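Local structure of ESX secretion system protein EccC (Thermomonospora curvata, 4NH0) at residues D720-E728 with A897-N905; L732-R743 with Y760-V768. The protein is a weak ATPase of the ESX type VII secretion system, which exports proteins including EsxA and EsxB, and may be its translocase subunit. All coordinates share one frame; numbering follows the deposited sequence.

Contact 1: D720-E728 with A897-N905; sequences DRIRRTVAE and APPVRMLPN
R724 of helix 719-742 donates to the backbone carbonyl of R901 in the loop 897-905, which lies between helix 877-891 and strand 907-908. The main bond runs from R724 NE to R901 O at 2.8 Å, with an N-H...O angle of 152°. The acceptor lies close to the guanidinium plane, and the nitrogen sits in the carbonyl plane. A weaker bond from R724 NH2 reaches the same oxygen. Bends in the R724 chain at chi2 and chi3 (-58° and -54°) bring the edge of the guanidinium to R901 O.

E728 OE1 lies 3.1 Å from R901 NE and 3.2 Å from R724 NH2. The carboxylate pairs with both arginines, completing a salt-bridge network of R724, E728 and R901.

V900 and M902 add packing. V900 CG1 is 3.7 Å from R724 CB. M902 lies alongside the R724 chain, running the opposite way. Its sulfur lies beside R721, obliquely to the guanidinium. M902 CE ends 3.6 Å from D720 CB.

Salt bridge D720-R1127 and the bond from R724 to E928 O tie this FtsK 2 helix to FtsK 3, so the loop lies at the junction of two ATPase domains. R721 is held by S712. T725 and V900 both pack on Y692 and S712, so strands 689-694 and 710-714 lie beside this join. Helix 784-795 packs against I722 and V726, which point away from the loop.

Contact 2: L732-R743 with Y760-V768; sequences LLEQREQEFTER and YAGDGFGDV
L732 and R736 form the close-packed end of this contact, against F765, G766 and V768. L732 has CG anti to the backbone N (chi1 174°), which carries both methyls toward the F765 ring and V768. L732 CD2 sits over one face of the F765 ring in a CH-pi contact, 4.0 Å from the ring centroid. L732 CD2 also touches V768 CG2 at 3.6 Å. CD1 meets the ring at F765 CD2 and approaches CB of D763.

R736 reaches past L732 with its chain extended from CG to NE. Its guanidinium grips a single backbone oxygen end-on. R736 NH2 donates to G766 O at 2.7 Å, and R736 NH1 donates to G766 O at 3.0 Å. The oxygen lies only 3° out of the guanidinium plane, so the pair of bonds should restrain the group's rotation. NH1 also donates to Y799 O. L732 CD2 lies over the centre of one guanidinium face. D763 and R736 are oppositely charged and probably pair, but their atoms are modelled too close for the geometry to be trusted.

Toward the end of the helix the contact is looser. E739 OE2 lies 3.1 Å from D763 OD1, two acceptors that form no hydrogen bond, the carboxylate planes 55° apart. Q735 NE2 gives E739 weak hydrogen bonds. The exposed R743 brings NH1 to 2.9 Å from Y760 OH, but the angle is poor for a hydrogen bond. The charge pairing of R743 with E739 is long.

A type II' beta turn, A761 to G764, carries D763 toward the helix. Helix 719-742 lies in the connection from edge strand 710-714 to the parallel inner strand 767-772, a beta-alpha-beta crossover of the P-loop NTPase fold of FtsK 2.

Contacts 1 and 2 share helix 719-742, contact 1 on its first part and contact 2 on its last. Their centres are 18 Å apart. Along the chain, both segments of contact 2 come between those of contact 1. Contact 2 is local, joining the helix to the approach to strand 767-772 after 16 intervening residues. Contact 1 spans 168 residues and brings back the chain that follows helix 877-891 and leads on to FtsK 3. The two meet directly where P898 CG packs on F765 CE1 at 3.6 Å. One helix of FtsK 2 therefore contacts both the approach to a strand of its own sheet and the chain running on to FtsK 3.

Contact 1: D720-E728 with A897-N905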
loop_
_atom_site.group_PDB
_atom_site.type_symbol
_atom_site.label_atom_id
_atom_site.label_comp_id
_atom_site.label_asym_id
_atom_site.label_seq_id
_atom_site.Cartn_x
_atom_site.Cartn_y
_atom_site.Cartn_z
ATOM N N ASP A 720 0.704 -4.661 24.917
ATOM C CA ASP A 720 2.053 -4.901 25.417
ATOM C C ASP A 720 3.042 -5.128 24.277
ATOM O O ASP A 720 4.171 -4.642 24.318
ATOM C CB ASP A 720 2.068 -6.100 26.367
ATOM C CG ASP A 720 1.357 -5.818 27.674
ATOM O OD1 ASP A 720 2.023 -5.364 28.628
ATOM O OD2 ASP A 720 0.133 -6.053 27.751
ATOM N N ARG A 721 2.610 -5.864 23.259
ATOM C CA ARG A 721 3.475 -6.185 22.131
ATOM C C ARG A 721 3.622 -4.995 21.193
ATOM O O ARG A 721 4.602 -4.891 20.459
ATOM C CB ARG A 721 2.931 -7.395 21.368
ATOM C CG ARG A 721 3.913 -8.001 20.384
ATOM C CD ARG A 721 3.443 -9.359 19.900
ATOM N NE ARG A 721 4.530 -10.108 19.280
ATOM C CZ ARG A 721 5.315 -10.957 19.935
ATOM N NH1 ARG A 721 5.129 -11.165 21.231
ATOM N NH2 ARG A 721 6.283 -11.598 19.297
ATOM N N ILE A 722 2.642 -4.099 21.223
ATOM C CA ILE A 722 2.665 -2.910 20.379
ATOM C C ILE A 722 3.766 -1.950 20.816
ATOM O O ILE A 722 4.523 -1.446 19.989
ATOM C CB ILE A 722 1.308 -2.182 20.400
ATOM C CG1 ILE A 722 0.264 -2.988 19.628
ATOM C CG2 ILE A 722 1.427 -0.801 19.787
ATOM C CD1 ILE A 722 -1.130 -2.419 19.716
ATOM N N ARG A 723 3.857 -1.708 22.120
ATOM C CA ARG A 723 4.884 -0.827 22.659
ATOM C C ARG A 723 6.272 -1.412 22.435
ATOM O O ARG A 723 7.212 -0.694 22.104
ATOM C CB ARG A 723 4.665 -0.584 24.153
ATOM C CG ARG A 723 3.267 -0.133 24.526
ATOM C CD ARG A 723 3.194 0.203 26.004
ATOM N NE ARG A 723 1.863 -0.017 26.557
ATOM C CZ ARG A 723 1.483 -1.144 27.147
ATOM N NH1 ARG A 723 2.334 -2.153 27.259
ATOM N NH2 ARG A 723 0.252 -1.264 27.625
ATOM N N ARG A 724 6.389 -2.723 22.618
ATOM C CA ARG A 724 7.668 -3.409 22.486
ATOM C C ARG A 724 8.138 -3.485 21.039
ATOM O O ARG A 724 9.334 -3.401 20.767
ATOM C CB ARG A 724 7.579 -4.815 23.080
ATOM C CG ARG A 724 7.637 -4.847 24.595
ATOM C CD ARG A 724 8.918 -4.204 25.093
ATOM N NE ARG A 724 10.098 -4.813 24.485
ATOM C CZ ARG A 724 11.309 -4.268 24.497
ATOM N NH1 ARG A 724 11.505 -3.096 25.082
ATOM N NH2 ARG A 724 12.324 -4.892 23.919
ATOM N N THR A 725 7.196 -3.648 20.116
ATOM C CA THR A 725 7.516 -3.694 18.693
ATOM C C THR A 725 8.190 -2.398 18.257
ATOM O O THR A 725 9.120 -2.408 17.454
ATOM C CB THR A 725 6.259 -3.931 17.838
ATOM O OG1 THR A 725 5.641 -5.163 18.224
ATOM C CG2 THR A 725 6.617 -3.995 16.365
ATOM N N VAL A 726 7.724 -1.282 18.805
ATOM C CA VAL A 726 8.304 0.018 18.508
ATOM C C VAL A 726 9.590 0.220 19.305
ATOM O O VAL A 726 10.555 0.800 18.810
ATOM C CB VAL A 726 7.313 1.158 18.818
ATOM C CG1 VAL A 726 7.919 2.507 18.476
ATOM C CG2 VAL A 726 6.020 0.949 18.053
ATOM N N ALA A 727 9.599 -0.276 20.538
ATOM C CA ALA A 727 10.760 -0.142 21.411
ATOM C C ALA A 727 11.948 -0.944 20.893
ATOM O O ALA A 727 13.096 -0.528 21.035
ATOM C CB ALA A 727 10.411 -0.577 22.823
ATOM N N GLU A 728 11.666 -2.096 20.294
ATOM C CA GLU A 728 12.715 -2.958 19.767
ATOM C C GLU A 728 13.444 -2.288 18.608
ATOM O O GLU A 728 14.669 -2.339 18.522
ATOM C CB GLU A 728 12.132 -4.298 19.314
ATOM C CG GLU A 728 13.179 -5.305 18.880
ATOM C CD GLU A 728 14.038 -5.773 20.034
ATOM O OE1 GLU A 728 13.490 -5.964 21.137
ATOM O OE2 GLU A 728 15.259 -5.941 19.840
ATOM N N ALA A 897 13.375 -14.360 11.098
ATOM C CA ALA A 897 13.396 -12.981 11.568
ATOM C C ALA A 897 13.378 -12.939 13.090
ATOM O O ALA A 897 12.587 -13.639 13.721
ATOM C CB ALA A 897 12.220 -12.208 11.001
ATOM N N PRO A 898 14.258 -12.120 13.682
ATOM C CA PRO A 898 14.355 -11.980 15.138
ATOM C C PRO A 898 13.040 -11.518 15.750
ATOM O O PRO A 898 12.458 -10.546 15.274
ATOM C CB PRO A 898 15.446 -10.922 15.318
ATOM C CG PRO A 898 16.236 -10.974 14.062
ATOM C CD PRO A 898 15.250 -11.286 12.985
ATOM N N PRO A 899 12.575 -12.210 16.798
ATOM C CA PRO A 899 11.296 -11.884 17.429
ATOM C C PRO A 899 11.383 -10.632 18.288
ATOM O O PRO A 899 12.481 -10.207 18.641
ATOM C CB PRO A 899 11.017 -13.114 18.290
ATOM C CG PRO A 899 12.371 -13.582 18.680
ATOM C CD PRO A 899 13.255 -13.321 17.485
ATOM N N VAL A 900 10.236 -10.049 18.612
ATOM C CA VAL A 900 10.196 -8.923 19.530
ATOM C C VAL A 900 10.178 -9.434 20.961
ATOM O O VAL A 900 9.199 -10.034 21.402
ATOM C CB VAL A 900 8.972 -8.026 19.286
ATOM C CG1 VAL A 900 8.847 -6.990 20.388
ATOM C CG2 VAL A 900 9.074 -7.353 17.932
ATOM N N ARG A 901 11.273 -9.213 21.678
ATOM C CA ARG A 901 11.371 -9.633 23.068
ATOM C C ARG A 901 10.536 -8.714 23.945
ATOM O O ARG A 901 10.491 -7.505 23.723
ATOM C CB ARG A 901 12.829 -9.644 23.523
ATOM C CG ARG A 901 13.577 -8.368 23.198
ATOM C CD ARG A 901 15.071 -8.600 23.112
ATOM N NE ARG A 901 15.774 -7.391 22.697
ATOM C CZ ARG A 901 16.448 -6.601 23.524
ATOM N NH1 ARG A 901 16.520 -6.898 24.813
ATOM N NH2 ARG A 901 17.056 -5.517 23.062
ATOM N N MET A 902 9.866 -9.291 24.935
ATOM C CA MET A 902 8.938 -8.532 25.762
ATOM C C MET A 902 9.188 -8.742 27.248
ATOM O O MET A 902 10.044 -9.535 27.637
ATOM C CB MET A 902 7.499 -8.917 25.422
ATOM C CG MET A 902 7.139 -8.743 23.961
ATOM S SD MET A 902 5.406 -9.107 23.663
ATOM C CE MET A 902 4.657 -8.192 25.004
ATOM N N LEU A 903 8.436 -8.021 28.072
ATOM C CA LEU A 903 8.510 -8.184 29.516
ATOM C C LEU A 903 8.081 -9.588 29.912
ATOM O O LEU A 903 6.983 -10.027 29.569
ATOM C CB LEU A 903 7.639 -7.147 30.226
ATOM C CG LEU A 903 8.186 -5.723 30.309
ATOM C CD1 LEU A 903 7.213 -4.824 31.051
ATOM C CD2 LEU A 903 9.540 -5.718 30.990
ATOM N N PRO A 904 8.954 -10.303 30.633
ATOM C CA PRO A 904 8.684 -11.675 31.068
ATOM C C PRO A 904 7.495 -11.749 32.015
ATOM O O PRO A 904 7.274 -10.818 32.786
ATOM C CB PRO A 904 9.975 -12.077 31.790
ATOM C CG PRO A 904 11.011 -11.122 31.300
ATOM C CD PRO A 904 10.287 -9.844 31.056
ATOM N N ASN A 905 6.738 -12.839 31.948
ATOM C CA ASN A 905 5.679 -13.080 32.916
ATOM C C ASN A 905 6.290 -13.313 34.289
ATOM O O ASN A 905 5.723 -12.933 35.312
ATOM C CB ASN A 905 4.820 -14.275 32.500
ATOM C CG ASN A 905 3.937 -13.969 31.309
ATOM O OD1 ASN A 905 3.444 -12.851 31.158
ATOM N ND2 ASN A 905 3.732 -14.964 30.453
#

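Contact 2: L732-R743 with Y760-V768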
loop_
_atom_site.group_PDB
_atom_site.type_symbol
_atom_site.label_atom_id
_atom_site.label_comp_id
_atom_site.label_asym_id
_atom_site.label_seq_id
_atom_site.Cartn_x
_atom_site.Cartn_y
_atom_site.Cartn_z
ATOM N N LEU A 732 17.336 -0.721 18.167
ATOM C CA LEU A 732 18.193 -1.103 17.053
ATOM C C LEU A 732 18.738 0.127 16.342
ATOM O O LEU A 732 19.890 0.148 15.912
ATOM C CB LEU A 732 17.432 -1.985 16.064
ATOM C CG LEU A 732 18.192 -2.331 14.782
ATOM C CD1 LEU A 732 19.424 -3.153 15.103
ATOM C CD2 LEU A 732 17.296 -3.065 13.811
ATOM N N LEU A 733 17.899 1.149 16.221
ATOM C CA LEU A 733 18.302 2.395 15.585
ATOM C C LEU A 733 19.427 3.058 16.366
ATOM O O LEU A 733 20.429 3.474 15.792
ATOM C CB LEU A 733 17.111 3.345 15.463
ATOM C CG LEU A 733 17.380 4.670 14.754
ATOM C CD1 LEU A 733 17.984 4.425 13.386
ATOM C CD2 LEU A 733 16.106 5.486 14.640
ATOM N N GLU A 734 19.258 3.145 17.682
ATOM C CA GLU A 734 20.267 3.739 18.548
ATOM C C GLU A 734 21.558 2.927 18.524
ATOM O O GLU A 734 22.652 3.483 18.603
ATOM C CB GLU A 734 19.745 3.851 19.980
ATOM C CG GLU A 734 18.516 4.731 20.122
ATOM C CD GLU A 734 17.911 4.666 21.510
ATOM O OE1 GLU A 734 18.613 4.229 22.446
ATOM O OE2 GLU A 734 16.732 5.047 21.663
ATOM N N GLN A 735 21.420 1.611 18.415
ATOM C CA GLN A 735 22.572 0.722 18.346
ATOM C C GLN A 735 23.347 0.945 17.054
ATOM O O GLN A 735 24.567 1.070 17.068
ATOM C CB GLN A 735 22.135 -0.738 18.451
ATOM C CG GLN A 735 23.261 -1.737 18.248
ATOM C CD GLN A 735 22.796 -3.174 18.367
ATOM O OE1 GLN A 735 21.725 -3.451 18.905
ATOM N NE2 GLN A 735 23.602 -4.098 17.861
ATOM N N ARG A 736 22.627 1.005 15.939
ATOM C CA ARG A 736 23.250 1.233 14.644
ATOM C C ARG A 736 23.778 2.656 14.512
ATOM O O ARG A 736 24.695 2.912 13.738
ATOM C CB ARG A 736 22.265 0.937 13.515
ATOM C CG ARG A 736 21.970 -0.535 13.331
ATOM C CD ARG A 736 21.097 -0.780 12.116
ATOM N NE ARG A 736 21.022 -2.198 11.781
ATOM C CZ ARG A 736 20.335 -2.687 10.756
ATOM N NH1 ARG A 736 19.655 -1.873 9.963
ATOM N NH2 ARG A 736 20.323 -3.990 10.524
ATOM N N GLU A 737 23.189 3.581 15.263
ATOM C CA GLU A 737 23.641 4.967 15.255
ATOM C C GLU A 737 25.062 5.080 15.786
ATOM O O GLU A 737 25.850 5.894 15.312
ATOM C CB GLU A 737 22.707 5.849 16.084
ATOM C CG GLU A 737 21.515 6.399 15.321
ATOM C CD GLU A 737 20.656 7.315 16.169
ATOM O OE1 GLU A 737 20.805 7.292 17.408
ATOM O OE2 GLU A 737 19.836 8.060 15.596
ATOM N N GLN A 738 25.381 4.253 16.774
ATOM C CA GLN A 738 26.696 4.286 17.398
ATOM C C GLN A 738 27.669 3.331 16.722
ATOM O O GLN A 738 28.803 3.700 16.427
ATOM C CB GLN A 738 26.585 3.954 18.887
ATOM C CG GLN A 738 25.806 4.979 19.691
ATOM C CD GLN A 738 26.437 6.356 19.643
ATOM O OE1 GLN A 738 27.656 6.491 19.541
ATOM N NE2 GLN A 738 25.607 7.390 19.716
ATOM N N GLU A 739 27.219 2.108 16.467
ATOM C CA GLU A 739 28.091 1.067 15.933
ATOM C C GLU A 739 28.611 1.380 14.531
ATOM O O GLU A 739 29.772 1.117 14.233
ATOM C CB GLU A 739 27.365 -0.279 15.932
ATOM C CG GLU A 739 27.187 -0.881 17.318
ATOM C CD GLU A 739 26.640 -2.294 17.281
ATOM O OE1 GLU A 739 26.508 -2.909 18.359
ATOM O OE2 GLU A 739 26.341 -2.788 16.175
ATOM N N PHE A 740 27.765 1.946 13.677
ATOM C CA PHE A 740 28.169 2.255 12.306
ATOM C C PHE A 740 29.351 3.217 12.254
ATOM O O PHE A 740 30.165 3.161 11.335
ATOM C CB PHE A 740 27.000 2.841 11.510
ATOM C CG PHE A 740 26.089 1.807 10.914
ATOM C CD1 PHE A 740 26.029 0.528 11.435
ATOM C CD2 PHE A 740 25.307 2.112 9.815
ATOM C CE1 PHE A 740 25.194 -0.422 10.882
ATOM C CE2 PHE A 740 24.472 1.166 9.256
ATOM C CZ PHE A 740 24.415 -0.101 9.791
ATOM N N THR A 741 29.442 4.101 13.241
ATOM C CA THR A 741 30.547 5.047 13.309
ATOM C C THR A 741 31.772 4.386 13.927
ATOM O O THR A 741 32.907 4.717 13.585
ATOM C CB THR A 741 30.176 6.299 14.123
ATOM O OG1 THR A 741 30.076 5.959 15.512
ATOM C CG2 THR A 741 28.848 6.869 13.645
ATOM N N GLU A 742 31.535 3.447 14.839
ATOM C CA GLU A 742 32.614 2.700 15.473
ATOM C C GLU A 742 33.306 1.800 14.458
ATOM O O GLU A 742 34.531 1.794 14.353
ATOM C CB GLU A 742 32.082 1.871 16.645
ATOM C CG GLU A 742 31.465 2.701 17.758
ATOM C CD GLU A 742 31.072 1.872 18.963
ATOM O OE1 GLU A 742 30.573 2.454 19.946
ATOM O OE2 GLU A 742 31.262 0.639 18.926
ATOM N N ARG A 743 32.513 1.040 13.712
ATOM C CA ARG A 743 33.039 0.240 12.616
ATOM C C ARG A 743 33.292 1.144 11.414
ATOM O O ARG A 743 33.049 2.347 11.476
ATOM C CB ARG A 743 32.079 -0.894 12.249
ATOM C CG ARG A 743 32.014 -2.030 13.269
ATOM C CD ARG A 743 31.040 -1.726 14.396
ATOM N NE ARG A 743 31.018 -2.766 15.420
ATOM C CZ ARG A 743 30.216 -3.826 15.392
ATOM N NH1 ARG A 743 29.369 -3.990 14.386
ATOM N NH2 ARG A 743 30.261 -4.720 16.368
ATOM N N TYR A 760 29.975 -11.454 7.623
ATOM C CA TYR A 760 29.691 -10.417 8.606
ATOM C C TYR A 760 28.334 -10.645 9.262
ATOM O O TYR A 760 27.353 -10.953 8.587
ATOM C CB TYR A 760 29.743 -9.038 7.947
ATOM C CG TYR A 760 29.805 -7.889 8.924
ATOM C CD1 TYR A 760 30.906 -7.719 9.753
ATOM C CD2 TYR A 760 28.774 -6.966 9.008
ATOM C CE1 TYR A 760 30.970 -6.669 10.646
ATOM C CE2 TYR A 760 28.831 -5.912 9.897
ATOM C CZ TYR A 760 29.930 -5.769 10.714
ATOM O OH TYR A 760 29.992 -4.720 11.601
ATOM N N ALA A 761 28.287 -10.497 10.581
ATOM C CA ALA A 761 27.055 -10.699 11.334
ATOM C C ALA A 761 26.340 -9.377 11.582
ATOM O O ALA A 761 25.139 -9.256 11.346
ATOM C CB ALA A 761 27.350 -11.396 12.649
ATOM N N GLY A 762 27.085 -8.389 12.064
ATOM C CA GLY A 762 26.536 -7.068 12.303
ATOM C C GLY A 762 25.636 -7.000 13.520
ATOM O O GLY A 762 26.060 -7.299 14.635
ATOM N N ASP A 763 24.388 -6.603 13.301
ATOM C CA ASP A 763 23.427 -6.455 14.383
ATOM C C ASP A 763 22.568 -7.702 14.526
ATOM O O ASP A 763 21.919 -7.908 15.550
ATOM C CB ASP A 763 22.529 -5.242 14.141
ATOM C CG ASP A 763 23.279 -4.069 13.548
ATOM O OD1 ASP A 763 24.464 -3.879 13.893
ATOM O OD2 ASP A 763 22.683 -3.339 12.732
ATOM N N GLY A 764 22.572 -8.532 13.491
ATOM C CA GLY A 764 21.678 -9.670 13.427
ATOM C C GLY A 764 20.472 -9.306 12.588
ATOM O O GLY A 764 19.635 -10.151 12.274
ATOM N N PHE A 765 20.392 -8.030 12.226
ATOM C CA PHE A 765 19.296 -7.519 11.414
ATOM C C PHE A 765 19.781 -7.108 10.032
ATOM O O PHE A 765 20.977 -6.921 9.813
ATOM C CB PHE A 765 18.631 -6.320 12.093
ATOM C CG PHE A 765 17.883 -6.662 13.347
ATOM C CD1 PHE A 765 16.565 -7.074 13.290
ATOM C CD2 PHE A 765 18.492 -6.552 14.583
ATOM C CE1 PHE A 765 15.874 -7.383 14.440
ATOM C CE2 PHE A 765 17.803 -6.858 15.737
ATOM C CZ PHE A 765 16.493 -7.275 15.664
ATOM N N GLY A 766 18.842 -6.965 9.105
ATOM C CA GLY A 766 19.134 -6.418 7.793
ATOM C C GLY A 766 18.402 -5.102 7.633
ATOM O O GLY A 766 18.606 -4.175 8.415
ATOM N N ASP A 767 17.546 -5.016 6.620
ATOM C CA ASP A 767 16.658 -3.870 6.471
ATOM C C ASP A 767 15.350 -4.140 7.197
ATOM O O ASP A 767 14.595 -5.033 6.819
ATOM C CB ASP A 767 16.393 -3.568 4.997
ATOM C CG ASP A 767 17.548 -2.852 4.333
ATOM O OD1 ASP A 767 18.468 -3.533 3.841
ATOM O OD2 ASP A 767 17.535 -1.605 4.302
ATOM N N VAL A 768 15.089 -3.370 8.246
ATOM C CA VAL A 768 13.909 -3.585 9.072
ATOM C C VAL A 768 12.752 -2.701 8.630
ATOM O O VAL A 768 12.926 -1.506 8.396
ATOM C CB VAL A 768 14.218 -3.325 10.552
ATOM C CG1 VAL A 768 13.025 -3.684 11.414
ATOM C CG2 VAL A 768 15.427 -4.129 10.974
#